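Local coordinates for CcbJ (PDB 4HGZ), which probably transfers a methyl group from S-adenosyl-L-methionine to a nitrogen atom of its substrate, at residues P95-L100 against P115-F120; A136-F141 against Q169-A174; C142-D147 against P225-Y230; V248-D253 against H266-R271. All coordinates share one frame; numbering follows the deposited sequence.

How the contacts relate
Contacts 2 and 4 share the central seven-stranded sheet: contact 2 is the most buried of the four, while contact 4 pairs strand 245-251 at one edge with strand 265-272. Contact 1 lies at the other edge, its centre about 26 Å from that of contact 4. Contact 3 sits beside contact 2, centres about 10 Å apart, and joins the loop before helix 146-159 to the last strand of the separate antiparallel sheet. The chemistry follows these places. Contact 1 is wholly apolar, contact 2 mixes buried amide hydrogen bonds with a sulfur over a ring, contact 3 lays an arginine against a helix start, and contact 4 relies on antiparallel backbone pairing interrupted by a bulge.

Contact 1 of 4, residues P95-L100 against P115-F120; sequences PMLDKL and PVLGNF
The beta-alpha-beta unit of a Rossmann-like methyltransferase fold is closed here, where Leu-97 and Leu-100 of helix 94-106 settle on Pro-115 and its neighbours in strand 113-117. The helix runs nearly antiparallel to the strand, with short-segment axes 8.9 Å apart at an angle of 162°. Both leucines extend CG opposite the backbone nitrogen (chi1 -168° for Leu-97), which carries their branched ends off the helix and over the strand. Leu-97 does most of the work. It crosses Pro-115 at about a right angle, with CD1 on Pro-115 CB; CD2 is directed at Leu-117, but the model sets it too near and its placement is doubtful. No polar group of one segment is bonded to the other, and the joint is held by aliphatic contact alone. Leu-97 also lies about 4 Å, side chain to side chain, from Glu-91, a residue of the S-adenosyl-L-homocysteine site, which is empty of that ligand in this chain. Beyond the strand the chain turns at Gly-118, whose backbone angles (phi 154°) would press a CB against the carbonyl oxygen of Leu-117, and reaches Asn-119 and Phe-120, two further residues of that site. Phe-120 packs back on Leu-67 and Leu-69 of strand 66-69. At the base of the contact, CB of Pro-115 is met by Leu-97 CD1 and by Leu-100 CD2, each 3.9 Å away.

Contact 2 of 4, residues A136-F141 against Q169-A174; sequences AFNTLF and QCLNPA
Gln-169 and Asn-138 supply the polar grip. The Gln-169 side chain, extended beyond CG, carries its amide out to the loop, where OE1 takes the N-H of Phe-137 on an in-plane lone pair at 2.8 Å. The backbone oxygen of Gln-169 accepts Asn-138 N at 3.0 Å, and a water that accepts from Leu-140 N donates to the same oxygen. In return Asn-138 OD1 receives Leu-171 N at 2.8 Å, in its carbonyl plane, so loop and strand are tied in both directions. Aromatic packing is the second kind: Cys-170 SG lies over one face of the Phe-141 ring, 3.9 Å from its centroid and 23° off the normal, while Leu-171 O lies in the ring plane at the edge. The loop borders the cofactor site, the Ala-136 side chain being about 4 Å from that of Arg-75. It follows strand 130-135 across the end of strand 164-171, with Leu-140 on Leu-236 of helix 233-242 and Asn-138 against Tyr-265 of strand 265-272.

Contact 3 of 4, residues C142-D147 against P225-Y230; sequences CLLGQD and PYRLRY. With EDO (1,2-ethanediol), chain M.
The loop at Cys-142 to Gly-145 runs alongside the end of strand 221-229, with CA of Cys-142 5.0 Å from CA of Leu-228 and CA of Leu-144 5.2 Å from CA of Arg-229. Arg-229 carries much of the contact. Its CG trails beside the carbonyl carbon (chi1 -165°) and the chain then bends at chi2 and chi3, so that the guanidinium lies beside the start of helix 146-159. There CB of Gln-146 sits on one face of it, 3.6 Å above the plane, while Arg-229 CD rests 3.8 Å from Gly-145 CA. The Gln-146 amide is turned 72° from the guanidinium and does not stack on it. Both groups look to the same anchor: OE2 of Glu-235 forms a salt bridge with Arg-229 NH2 and accepts a hydrogen bond from Gln-146 NE2, which also reaches Ala-234 O of a neighbouring subunit. Two residues earlier in the strand, Leu-144 crosses Arg-227 at about a right angle, its CD1 3.9 Å from CD of the arginine, on the more exposed side. A 1,2-ethanediol, probably from the crystallisation liquor, sits by the helix start, its O1 accepting a weak hydrogen bond from Asp-147 N. With Gly-145 as N-cap, the contact joins a helix start of the Rossmann-like core to the last strand of the four-stranded antiparallel sheet inserted in it.

Contact 4 of 4, residues V248-D253 against H266-R271; sequences VERHAD and HVSVYR
His-251 and Val-267 sit in the tightly paired part of this antiparallel contact, where each backbone N-H reaches the other's oxygen at 2.9 Å (His-251 N to Val-267 O, Val-267 N to His-251 O). Between this pair and the next, Arg-250 faces Ser-268 across a non-hydrogen-bonded pair, and its NH1 forms a weak bond to Ser-268 OG in the plane of the guanidinium. The serine oxygen also takes a weak bond from His-266 ND1, and Arg-250 has a salt bridge to Asp-237. On the other face Glu-249 lies side by side with Val-269, CG against CG2 at 3.5 Å, and its OE1 accepts His-251 NE2 at 3.0 Å. OE1 lies in the imidazole plane, while NE2 approaches it from 43° out of the carboxylate plane. The Val-248 end is less regular and more open to solvent at Arg-271, which crosses the valine and has its salt bridge to Glu-246. Val-248 N bonds Val-269 O at 2.8 Å, whereas Glu-249 N holds the same oxygen loosely, a weak bond at 3.4 Å. Two residues facing one make a classic beta bulge, here in the edge hairpin of the 3-2-1-4-5-7-6 sheet, the strand order of class I methyltransferases.

Contact 1 of 4, residues P95-L100 against P115-F120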
loop_
_atom_site.group_PDB
_atom_site.type_symbol
_atom_site.label_atom_id
_atom_site.label_comp_id
_atom_site.label_asym_id
_atom_site.label_seq_id
_atom_site.Cartn_x
_atom_site.Cartn_y
_atom_site.Cartn_z
ATOM N N PRO C 95 -37.484 18.204 6.224
ATOM C CA PRO C 95 -36.846 19.381 5.635
ATOM C C PRO C 95 -36.554 19.194 4.144
ATOM O O PRO C 95 -36.767 20.113 3.351
ATOM C CB PRO C 95 -35.539 19.523 6.431
ATOM C CG PRO C 95 -35.427 18.282 7.288
ATOM C CD PRO C 95 -36.813 17.766 7.460
ATOM N N MET C 96 -36.075 18.015 3.765
ATOM C CA MET C 96 -35.850 17.709 2.360
ATOM C C MET C 96 -37.146 17.631 1.553
ATOM O O MET C 96 -37.235 18.193 0.467
ATOM C CB MET C 96 -35.060 16.411 2.207
ATOM C CG MET C 96 -33.555 16.603 2.237
ATOM S SD MET C 96 -32.677 15.063 1.949
ATOM C CE MET C 96 -30.992 15.663 1.816
ATOM N N LEU C 97 -38.149 16.930 2.071
ATOM C CA LEU C 97 -39.410 16.830 1.356
ATOM C C LEU C 97 -40.053 18.205 1.201
ATOM O O LEU C 97 -40.617 18.527 0.154
ATOM C CB LEU C 97 -40.367 15.882 2.064
ATOM C CG LEU C 97 -41.587 15.515 1.230
ATOM C CD1 LEU C 97 -41.160 14.661 0.068
ATOM C CD2 LEU C 97 -42.605 14.789 2.072
ATOM N N ASP C 98 -39.973 19.019 2.246
ATOM C CA ASP C 98 -40.511 20.362 2.168
ATOM C C ASP C 98 -39.908 21.080 0.965
ATOM O O ASP C 98 -40.620 21.721 0.194
ATOM C CB ASP C 98 -40.261 21.132 3.468
ATOM C CG ASP C 98 -41.261 20.769 4.564
ATOM O OD1 ASP C 98 -42.298 20.155 4.239
ATOM O OD2 ASP C 98 -41.017 21.103 5.747
ATOM N N LYS C 99 -38.596 20.951 0.792
ATOM C CA LYS C 99 -37.910 21.606 -0.316
ATOM C C LYS C 99 -38.356 21.072 -1.668
ATOM O O LYS C 99 -38.605 21.834 -2.591
ATOM C CB LYS C 99 -36.400 21.466 -0.184
ATOM C CG LYS C 99 -35.735 22.678 0.405
ATOM C CD LYS C 99 -34.395 22.924 -0.254
ATOM C CE LYS C 99 -34.072 24.413 -0.288
ATOM N NZ LYS C 99 -32.996 24.724 -1.273
ATOM N N LEU C 100 -38.450 19.757 -1.790
ATOM C CA LEU C 100 -38.967 19.178 -3.007
ATOM C C LEU C 100 -40.323 19.802 -3.356
ATOM O O LEU C 100 -40.590 20.108 -4.512
ATOM C CB LEU C 100 -39.079 17.661 -2.880
ATOM C CG LEU C 100 -39.758 16.986 -4.071
ATOM C CD1 LEU C 100 -38.819 16.967 -5.233
ATOM C CD2 LEU C 100 -40.184 15.575 -3.747
ATOM N N PRO C 115 -44.928 14.261 -4.154
ATOM C CA PRO C 115 -44.098 14.117 -2.959
ATOM C C PRO C 115 -44.794 13.300 -1.874
ATOM O O PRO C 115 -45.903 13.639 -1.472
ATOM C CB PRO C 115 -43.908 15.564 -2.481
ATOM C CG PRO C 115 -44.575 16.442 -3.510
ATOM C CD PRO C 115 -45.542 15.593 -4.244
ATOM N N VAL C 116 -44.146 12.240 -1.403
ATOM C CA VAL C 116 -44.713 11.415 -0.343
ATOM C C VAL C 116 -43.807 11.357 0.879
ATOM O O VAL C 116 -42.763 10.717 0.847
ATOM C CB VAL C 116 -44.933 9.983 -0.813
ATOM C CG1 VAL C 116 -45.576 9.156 0.297
ATOM C CG2 VAL C 116 -45.766 9.967 -2.086
ATOM N N LEU C 117 -44.222 12.010 1.960
ATOM C CA LEU C 117 -43.446 12.038 3.185
ATOM C C LEU C 117 -43.678 10.784 4.008
ATOM O O LEU C 117 -44.814 10.452 4.333
ATOM C CB LEU C 117 -43.795 13.266 4.031
ATOM C CG LEU C 117 -43.162 13.234 5.424
ATOM C CD1 LEU C 117 -41.646 13.244 5.317
ATOM C CD2 LEU C 117 -43.637 14.389 6.289
ATOM N N GLY C 118 -42.596 10.099 4.358
ATOM C CA GLY C 118 -42.692 8.948 5.227
ATOM C C GLY C 118 -41.595 7.915 5.099
ATOM O O GLY C 118 -40.713 8.007 4.250
ATOM N N ASN C 119 -41.660 6.929 5.975
ATOM C CA ASN C 119 -40.768 5.794 5.958
ATOM C C ASN C 119 -41.414 4.743 5.076
ATOM O O ASN C 119 -42.556 4.340 5.309
ATOM C CB ASN C 119 -40.555 5.287 7.390
ATOM C CG ASN C 119 -40.083 3.849 7.448
ATOM O OD1 ASN C 119 -39.759 3.239 6.429
ATOM N ND2 ASN C 119 -40.043 3.296 8.657
ATOM N N PHE C 120 -40.691 4.331 4.039
ATOM C CA PHE C 120 -41.263 3.458 3.025
ATOM C C PHE C 120 -41.887 2.199 3.617
ATOM O O PHE C 120 -42.925 1.729 3.155
ATOM C CB PHE C 120 -40.205 3.072 1.999
ATOM C CG PHE C 120 -40.732 2.221 0.886
ATOM C CD1 PHE C 120 -41.843 2.624 0.159
ATOM C CD2 PHE C 120 -40.116 1.022 0.560
ATOM C CE1 PHE C 120 -42.331 1.845 -0.869
ATOM C CE2 PHE C 120 -40.598 0.236 -0.471
ATOM C CZ PHE C 120 -41.708 0.644 -1.190
#

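Contact 2 of 4, residues A136-F141 against Q169-A174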
loop_
_atom_site.group_PDB
_atom_site.type_symbol
_atom_site.label_atom_id
_atom_site.label_comp_id
_atom_site.label_asym_id
_atom_site.label_seq_id
_atom_site.Cartn_x
_atom_site.Cartn_y
_atom_site.Cartn_z
ATOM N N ALA C 136 -31.770 5.327 -6.047
ATOM C CA ALA C 136 -30.496 5.823 -6.539
ATOM C C ALA C 136 -29.468 6.053 -5.431
ATOM O O ALA C 136 -29.782 5.996 -4.247
ATOM C CB ALA C 136 -30.715 7.099 -7.320
ATOM N N PHE C 137 -28.229 6.291 -5.837
ATOM C CA PHE C 137 -27.130 6.588 -4.923
ATOM C C PHE C 137 -27.274 6.007 -3.512
ATOM O O PHE C 137 -27.524 6.734 -2.552
ATOM C CB PHE C 137 -26.890 8.098 -4.850
ATOM C CG PHE C 137 -25.503 8.462 -4.402
ATOM C CD1 PHE C 137 -24.398 7.753 -4.877
ATOM C CD2 PHE C 137 -25.290 9.519 -3.518
ATOM C CE1 PHE C 137 -23.098 8.084 -4.476
ATOM C CE2 PHE C 137 -23.990 9.857 -3.109
ATOM C CZ PHE C 137 -22.890 9.139 -3.591
ATOM N N ASN C 138 -27.101 4.695 -3.402
ATOM C CA ASN C 138 -27.005 4.016 -2.107
ATOM C C ASN C 138 -28.223 4.089 -1.205
ATOM O O ASN C 138 -28.123 3.803 -0.014
ATOM C CB ASN C 138 -25.778 4.496 -1.332
ATOM C CG ASN C 138 -24.484 4.132 -2.023
ATOM O OD1 ASN C 138 -24.373 3.079 -2.645
ATOM N ND2 ASN C 138 -23.500 5.007 -1.927
ATOM N N THR C 139 -29.376 4.455 -1.746
ATOM C CA THR C 139 -30.553 4.563 -0.897
ATOM C C THR C 139 -30.866 3.218 -0.233
ATOM O O THR C 139 -31.113 3.142 0.972
ATOM C CB THR C 139 -31.766 5.099 -1.655
ATOM O OG1 THR C 139 -31.609 6.507 -1.833
ATOM C CG2 THR C 139 -33.044 4.867 -0.852
ATOM N N LEU C 140 -30.834 2.150 -1.013
ATOM C CA LEU C 140 -31.113 0.842 -0.455
ATOM C C LEU C 140 -30.186 0.548 0.702
ATOM O O LEU C 140 -30.587 -0.102 1.661
ATOM C CB LEU C 140 -30.950 -0.241 -1.519
ATOM C CG LEU C 140 -31.132 -1.667 -1.011
ATOM C CD1 LEU C 140 -32.557 -1.876 -0.577
ATOM C CD2 LEU C 140 -30.738 -2.658 -2.109
ATOM N N PHE C 141 -28.935 1.004 0.610
ATOM C CA PHE C 141 -27.938 0.663 1.636
ATOM C C PHE C 141 -28.053 1.554 2.865
ATOM O O PHE C 141 -27.209 1.503 3.758
ATOM C CB PHE C 141 -26.514 0.716 1.078
ATOM C CG PHE C 141 -26.202 -0.378 0.083
ATOM C CD1 PHE C 141 -27.035 -1.479 -0.056
ATOM C CD2 PHE C 141 -25.056 -0.318 -0.697
ATOM C CE1 PHE C 141 -26.734 -2.495 -0.975
ATOM C CE2 PHE C 141 -24.748 -1.332 -1.617
ATOM C CZ PHE C 141 -25.584 -2.420 -1.753
ATOM N N GLN C 169 -29.047 1.530 -7.506
ATOM C CA GLN C 169 -27.701 1.908 -7.800
ATOM C C GLN C 169 -26.960 1.915 -6.491
ATOM O O GLN C 169 -27.298 2.681 -5.589
ATOM C CB GLN C 169 -27.685 3.305 -8.402
ATOM C CG GLN C 169 -26.302 3.937 -8.480
ATOM C CD GLN C 169 -26.373 5.357 -8.963
ATOM O OE1 GLN C 169 -27.066 6.200 -8.376
ATOM N NE2 GLN C 169 -25.676 5.633 -10.060
ATOM N N CYS C 170 -25.942 1.069 -6.387
ATOM C CA CYS C 170 -25.236 0.856 -5.127
ATOM C C CYS C 170 -23.732 0.829 -5.316
ATOM O O CYS C 170 -23.243 0.402 -6.352
ATOM C CB CYS C 170 -25.638 -0.491 -4.530
ATOM S SG CYS C 170 -27.372 -0.774 -4.393
ATOM N N LEU C 171 -22.998 1.248 -4.293
ATOM C CA LEU C 171 -21.550 1.117 -4.308
ATOM C C LEU C 171 -21.169 -0.347 -4.484
ATOM O O LEU C 171 -21.836 -1.242 -3.972
ATOM C CB LEU C 171 -20.944 1.684 -3.025
ATOM C CG LEU C 171 -21.213 0.926 -1.730
ATOM C CD1 LEU C 171 -20.113 -0.090 -1.500
ATOM C CD2 LEU C 171 -21.282 1.899 -0.565
ATOM N N ASN C 172 -20.101 -0.578 -5.234
ATOM C CA ASN C 172 -19.626 -1.920 -5.546
ATOM C C ASN C 172 -18.329 -2.140 -4.775
ATOM O O ASN C 172 -17.286 -1.598 -5.132
ATOM C CB ASN C 172 -19.388 -2.007 -7.053
ATOM C CG ASN C 172 -18.718 -3.307 -7.484
ATOM O OD1 ASN C 172 -19.183 -4.402 -7.162
ATOM N ND2 ASN C 172 -17.634 -3.182 -8.258
ATOM N N PRO C 173 -18.403 -2.907 -3.683
ATOM C CA PRO C 173 -17.301 -3.025 -2.725
ATOM C C PRO C 173 -15.949 -3.382 -3.365
ATOM O O PRO C 173 -14.941 -2.737 -3.060
ATOM C CB PRO C 173 -17.774 -4.127 -1.778
ATOM C CG PRO C 173 -19.253 -4.121 -1.894
ATOM C CD PRO C 173 -19.571 -3.712 -3.293
ATOM N N ALA C 174 -15.925 -4.380 -4.248
ATOM C CA ALA C 174 -14.678 -4.727 -4.947
ATOM C C ALA C 174 -14.011 -3.502 -5.552
ATOM O O ALA C 174 -12.858 -3.196 -5.246
ATOM C CB ALA C 174 -14.924 -5.763 -6.021
HETATM O O HOH W 1 -29.444 2.054 -3.738
#

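Contact 3 of 4, residues C142-D147 against P225-Y230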
loop_
_atom_site.group_PDB
_atom_site.type_symbol
_atom_site.label_atom_id
_atom_site.label_comp_id
_atom_site.label_asym_id
_atom_site.label_seq_id
_atom_site.Cartn_x
_atom_site.Cartn_y
_atom_site.Cartn_z
ATOM N N CYS C 142 -29.087 2.386 2.899
ATOM C CA CYS C 142 -29.371 3.233 4.063
ATOM C C CYS C 142 -30.085 2.430 5.136
ATOM O O CYS C 142 -30.077 2.795 6.304
ATOM C CB CYS C 142 -30.236 4.435 3.661
ATOM S SG CYS C 142 -29.294 5.703 2.758
ATOM N N LEU C 143 -30.712 1.333 4.722
ATOM C CA LEU C 143 -31.318 0.398 5.647
ATOM C C LEU C 143 -30.201 -0.426 6.282
ATOM O O LEU C 143 -29.441 -1.101 5.590
ATOM C CB LEU C 143 -32.301 -0.482 4.891
ATOM C CG LEU C 143 -33.414 0.356 4.251
ATOM C CD1 LEU C 143 -34.259 -0.444 3.281
ATOM C CD2 LEU C 143 -34.273 0.955 5.342
ATOM N N LEU C 144 -30.088 -0.363 7.602
ATOM C CA LEU C 144 -28.884 -0.857 8.260
ATOM C C LEU C 144 -28.860 -2.354 8.566
ATOM O O LEU C 144 -28.353 -2.771 9.590
ATOM C CB LEU C 144 -28.572 -0.031 9.507
ATOM C CG LEU C 144 -28.380 1.453 9.186
ATOM C CD1 LEU C 144 -27.929 2.250 10.412
ATOM C CD2 LEU C 144 -27.375 1.591 8.054
ATOM N N GLY C 145 -29.372 -3.163 7.652
ATOM C CA GLY C 145 -29.219 -4.601 7.778
ATOM C C GLY C 145 -29.756 -5.364 6.584
ATOM O O GLY C 145 -30.621 -4.886 5.844
ATOM N N GLN C 146 -29.244 -6.572 6.408
ATOM C CA GLN C 146 -29.657 -7.416 5.300
ATOM C C GLN C 146 -31.166 -7.712 5.301
ATOM O O GLN C 146 -31.799 -7.716 4.250
ATOM C CB GLN C 146 -28.861 -8.721 5.327
ATOM C CG GLN C 146 -29.040 -9.579 4.098
ATOM C CD GLN C 146 -28.306 -10.883 4.231
ATOM O OE1 GLN C 146 -28.706 -11.762 4.994
ATOM N NE2 GLN C 146 -27.213 -11.017 3.497
ATOM N N ASP C 147 -31.742 -7.974 6.471
ATOM C CA ASP C 147 -33.164 -8.320 6.533
ATOM C C ASP C 147 -34.037 -7.137 6.119
ATOM O O ASP C 147 -34.994 -7.302 5.353
ATOM C CB ASP C 147 -33.569 -8.807 7.921
ATOM C CG ASP C 147 -32.889 -10.107 8.314
ATOM O OD1 ASP C 147 -32.106 -10.661 7.505
ATOM O OD2 ASP C 147 -33.143 -10.577 9.449
ATOM N N PRO C 225 -23.275 13.434 9.228
ATOM C CA PRO C 225 -23.134 12.010 9.500
ATOM C C PRO C 225 -23.957 11.154 8.557
ATOM O O PRO C 225 -25.039 11.556 8.124
ATOM C CB PRO C 225 -23.705 11.863 10.913
ATOM C CG PRO C 225 -23.761 13.246 11.473
ATOM C CD PRO C 225 -23.998 14.131 10.300
ATOM N N TYR C 226 -23.447 9.969 8.252
ATOM C CA TYR C 226 -24.241 8.990 7.538
ATOM C C TYR C 226 -23.777 7.546 7.819
ATOM O O TYR C 226 -22.716 7.322 8.392
ATOM C CB TYR C 226 -24.325 9.334 6.036
ATOM C CG TYR C 226 -23.058 9.104 5.246
ATOM C CD1 TYR C 226 -22.816 7.884 4.639
ATOM C CD2 TYR C 226 -22.106 10.109 5.101
ATOM C CE1 TYR C 226 -21.668 7.663 3.918
ATOM C CE2 TYR C 226 -20.947 9.894 4.375
ATOM C CZ TYR C 226 -20.735 8.670 3.787
ATOM O OH TYR C 226 -19.588 8.428 3.063
ATOM N N ARG C 227 -24.597 6.575 7.444
ATOM C CA ARG C 227 -24.306 5.180 7.711
ATOM C C ARG C 227 -24.862 4.356 6.575
ATOM O O ARG C 227 -25.975 4.589 6.143
ATOM C CB ARG C 227 -24.975 4.716 9.008
ATOM C CG ARG C 227 -24.482 5.393 10.274
ATOM C CD ARG C 227 -25.123 4.781 11.518
ATOM N NE ARG C 227 -24.558 5.338 12.748
ATOM C CZ ARG C 227 -23.631 4.737 13.495
ATOM N NH1 ARG C 227 -23.161 3.542 13.153
ATOM N NH2 ARG C 227 -23.175 5.330 14.592
ATOM N N LEU C 228 -24.080 3.394 6.096
ATOM C CA LEU C 228 -24.544 2.457 5.083
ATOM C C LEU C 228 -24.322 1.032 5.570
ATOM O O LEU C 228 -23.407 0.771 6.344
ATOM C CB LEU C 228 -23.767 2.649 3.771
ATOM C CG LEU C 228 -23.748 4.048 3.163
ATOM C CD1 LEU C 228 -22.725 4.113 2.056
ATOM C CD2 LEU C 228 -25.125 4.458 2.655
ATOM N N ARG C 229 -25.162 0.113 5.123
ATOM C CA ARG C 229 -24.773 -1.283 5.123
ATOM C C ARG C 229 -24.792 -1.712 3.685
ATOM O O ARG C 229 -25.852 -1.704 3.060
ATOM C CB ARG C 229 -25.705 -2.213 5.930
ATOM C CG ARG C 229 -24.986 -3.539 6.162
ATOM C CD ARG C 229 -25.848 -4.782 6.124
ATOM N NE ARG C 229 -26.262 -5.211 4.791
ATOM C CZ ARG C 229 -26.021 -6.417 4.280
ATOM N NH1 ARG C 229 -25.336 -7.322 4.969
ATOM N NH2 ARG C 229 -26.469 -6.718 3.072
ATOM N N TYR C 230 -23.632 -2.089 3.150
ATOM C CA TYR C 230 -23.580 -2.451 1.734
ATOM C C TYR C 230 -23.730 -3.948 1.540
ATOM O O TYR C 230 -23.605 -4.727 2.486
ATOM C CB TYR C 230 -22.292 -1.951 1.078
ATOM C CG TYR C 230 -21.029 -2.434 1.743
ATOM C CD1 TYR C 230 -20.516 -3.694 1.472
ATOM C CD2 TYR C 230 -20.349 -1.632 2.641
ATOM C CE1 TYR C 230 -19.359 -4.142 2.084
ATOM C CE2 TYR C 230 -19.187 -2.074 3.261
ATOM C CZ TYR C 230 -18.704 -3.329 2.977
ATOM O OH TYR C 230 -17.555 -3.760 3.579
HETATM C C1 EDO M . -28.493 -8.851 9.215
HETATM O O1 EDO M . -29.916 -8.697 9.291
HETATM C C2 EDO M . -27.831 -7.476 9.137
HETATM O O2 EDO M . -26.460 -7.641 8.765
#

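Contact 4 of 4, residues V248-D253 against H266-R271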
loop_
_atom_site.group_PDB
_atom_site.type_symbol
_atom_site.label_atom_id
_atom_site.label_comp_id
_atom_site.label_asym_id
_atom_site.label_seq_id
_atom_site.Cartn_x
_atom_site.Cartn_y
_atom_site.Cartn_z
ATOM N N VAL C 248 -32.067 -8.931 -14.192
ATOM C CA VAL C 248 -32.144 -8.946 -15.651
ATOM C C VAL C 248 -30.978 -8.219 -16.308
ATOM O O VAL C 248 -30.627 -8.526 -17.441
ATOM C CB VAL C 248 -33.478 -8.398 -16.189
ATOM C CG1 VAL C 248 -34.592 -9.358 -15.859
ATOM C CG2 VAL C 248 -33.773 -7.025 -15.610
ATOM N N GLU C 249 -30.371 -7.267 -15.610
ATOM C CA GLU C 249 -29.182 -6.623 -16.157
ATOM C C GLU C 249 -28.415 -5.820 -15.120
ATOM O O GLU C 249 -28.991 -5.318 -14.153
ATOM C CB GLU C 249 -29.540 -5.745 -17.355
ATOM C CG GLU C 249 -30.579 -4.681 -17.070
ATOM C CD GLU C 249 -31.110 -4.017 -18.334
ATOM O OE1 GLU C 249 -30.918 -2.793 -18.498
ATOM O OE2 GLU C 249 -31.724 -4.720 -19.162
ATOM N N ARG C 250 -27.107 -5.716 -15.327
ATOM C CA ARG C 250 -26.257 -4.932 -14.453
ATOM C C ARG C 250 -25.279 -4.107 -15.270
ATOM O O ARG C 250 -24.612 -4.629 -16.161
ATOM C CB ARG C 250 -25.477 -5.825 -13.493
ATOM C CG ARG C 250 -25.278 -5.156 -12.156
ATOM C CD ARG C 250 -24.217 -5.806 -11.316
ATOM N NE ARG C 250 -24.529 -7.190 -10.997
ATOM C CZ ARG C 250 -25.418 -7.565 -10.090
ATOM N NH1 ARG C 250 -26.107 -6.662 -9.416
ATOM N NH2 ARG C 250 -25.626 -8.853 -9.868
ATOM N N HIS C 251 -25.193 -2.819 -14.958
ATOM C CA HIS C 251 -24.225 -1.933 -15.594
ATOM C C HIS C 251 -23.376 -1.256 -14.522
ATOM O O HIS C 251 -23.613 -1.426 -13.324
ATOM C CB HIS C 251 -24.938 -0.860 -16.420
ATOM C CG HIS C 251 -26.107 -1.371 -17.194
ATOM N ND1 HIS C 251 -26.006 -1.790 -18.502
ATOM C CD2 HIS C 251 -27.407 -1.519 -16.850
ATOM C CE1 HIS C 251 -27.192 -2.183 -18.931
ATOM N NE2 HIS C 251 -28.060 -2.028 -17.947
ATOM N N ALA C 252 -22.399 -0.479 -14.960
ATOM C CA ALA C 252 -21.538 0.253 -14.050
ATOM C C ALA C 252 -22.188 1.565 -13.670
ATOM O O ALA C 252 -21.808 2.195 -12.691
ATOM C CB ALA C 252 -20.186 0.529 -14.714
ATOM N N ASP C 253 -23.153 1.992 -14.466
ATOM C CA ASP C 253 -23.674 3.337 -14.324
ATOM C C ASP C 253 -24.890 3.522 -15.227
ATOM O O ASP C 253 -25.241 2.621 -15.988
ATOM C CB ASP C 253 -22.585 4.339 -14.669
ATOM C CG ASP C 253 -22.267 4.358 -16.153
ATOM O OD1 ASP C 253 -23.001 3.701 -16.929
ATOM O OD2 ASP C 253 -21.290 5.034 -16.542
ATOM N N HIS C 266 -22.641 -0.028 -9.222
ATOM C CA HIS C 266 -23.407 -0.715 -10.233
ATOM C C HIS C 266 -24.846 -0.229 -10.242
ATOM O O HIS C 266 -25.333 0.345 -9.274
ATOM C CB HIS C 266 -23.341 -2.223 -10.069
ATOM C CG HIS C 266 -23.973 -2.726 -8.810
ATOM N ND1 HIS C 266 -25.298 -3.098 -8.742
ATOM C CD2 HIS C 266 -23.452 -2.956 -7.582
ATOM C CE1 HIS C 266 -25.572 -3.512 -7.518
ATOM N NE2 HIS C 266 -24.467 -3.440 -6.796
ATOM N N VAL C 267 -25.494 -0.429 -11.378
ATOM C CA VAL C 267 -26.902 -0.187 -11.525
ATOM C C VAL C 267 -27.487 -1.538 -11.885
ATOM O O VAL C 267 -27.061 -2.173 -12.846
ATOM C CB VAL C 267 -27.163 0.812 -12.645
ATOM C CG1 VAL C 267 -28.634 0.853 -12.989
ATOM C CG2 VAL C 267 -26.659 2.178 -12.255
ATOM N N SER C 268 -28.442 -1.992 -11.094
ATOM C CA SER C 268 -29.008 -3.310 -11.285
ATOM C C SER C 268 -30.498 -3.198 -11.544
ATOM O O SER C 268 -31.188 -2.376 -10.934
ATOM C CB SER C 268 -28.750 -4.182 -10.053
ATOM O OG SER C 268 -27.368 -4.214 -9.740
ATOM N N VAL C 269 -30.982 -4.029 -12.457
ATOM C CA VAL C 269 -32.380 -4.041 -12.825
ATOM C C VAL C 269 -32.961 -5.428 -12.569
ATOM O O VAL C 269 -32.452 -6.433 -13.096
ATOM C CB VAL C 269 -32.556 -3.718 -14.312
ATOM C CG1 VAL C 269 -34.030 -3.584 -14.654
ATOM C CG2 VAL C 269 -31.805 -2.469 -14.663
ATOM N N TYR C 270 -34.032 -5.472 -11.776
ATOM C CA TYR C 270 -34.670 -6.726 -11.375
ATOM C C TYR C 270 -36.120 -6.793 -11.849
ATOM O O TYR C 270 -36.793 -5.758 -11.979
ATOM C CB TYR C 270 -34.655 -6.853 -9.851
ATOM C CG TYR C 270 -33.280 -6.890 -9.233
ATOM C CD1 TYR C 270 -32.596 -8.090 -9.085
ATOM C CD2 TYR C 270 -32.666 -5.730 -8.793
ATOM C CE1 TYR C 270 -31.344 -8.128 -8.509
ATOM C CE2 TYR C 270 -31.417 -5.760 -8.224
ATOM C CZ TYR C 270 -30.756 -6.959 -8.086
ATOM O OH TYR C 270 -29.499 -6.994 -7.519
ATOM N N ARG C 271 -36.588 -8.017 -12.096
ATOM C CA ARG C 271 -37.980 -8.285 -12.437
ATOM C C ARG C 271 -38.578 -9.181 -11.373
ATOM O O ARG C 271 -37.859 -9.788 -10.587
ATOM C CB ARG C 271 -38.089 -9.034 -13.764
ATOM C CG ARG C 271 -37.996 -8.192 -15.005
ATOM C CD ARG C 271 -38.273 -9.054 -16.235
ATOM N NE ARG C 271 -37.456 -10.268 -16.234
ATOM C CZ ARG C 271 -37.597 -11.271 -17.094
ATOM N NH1 ARG C 271 -38.536 -11.224 -18.030
ATOM N NH2 ARG C 271 -36.801 -12.329 -17.013
#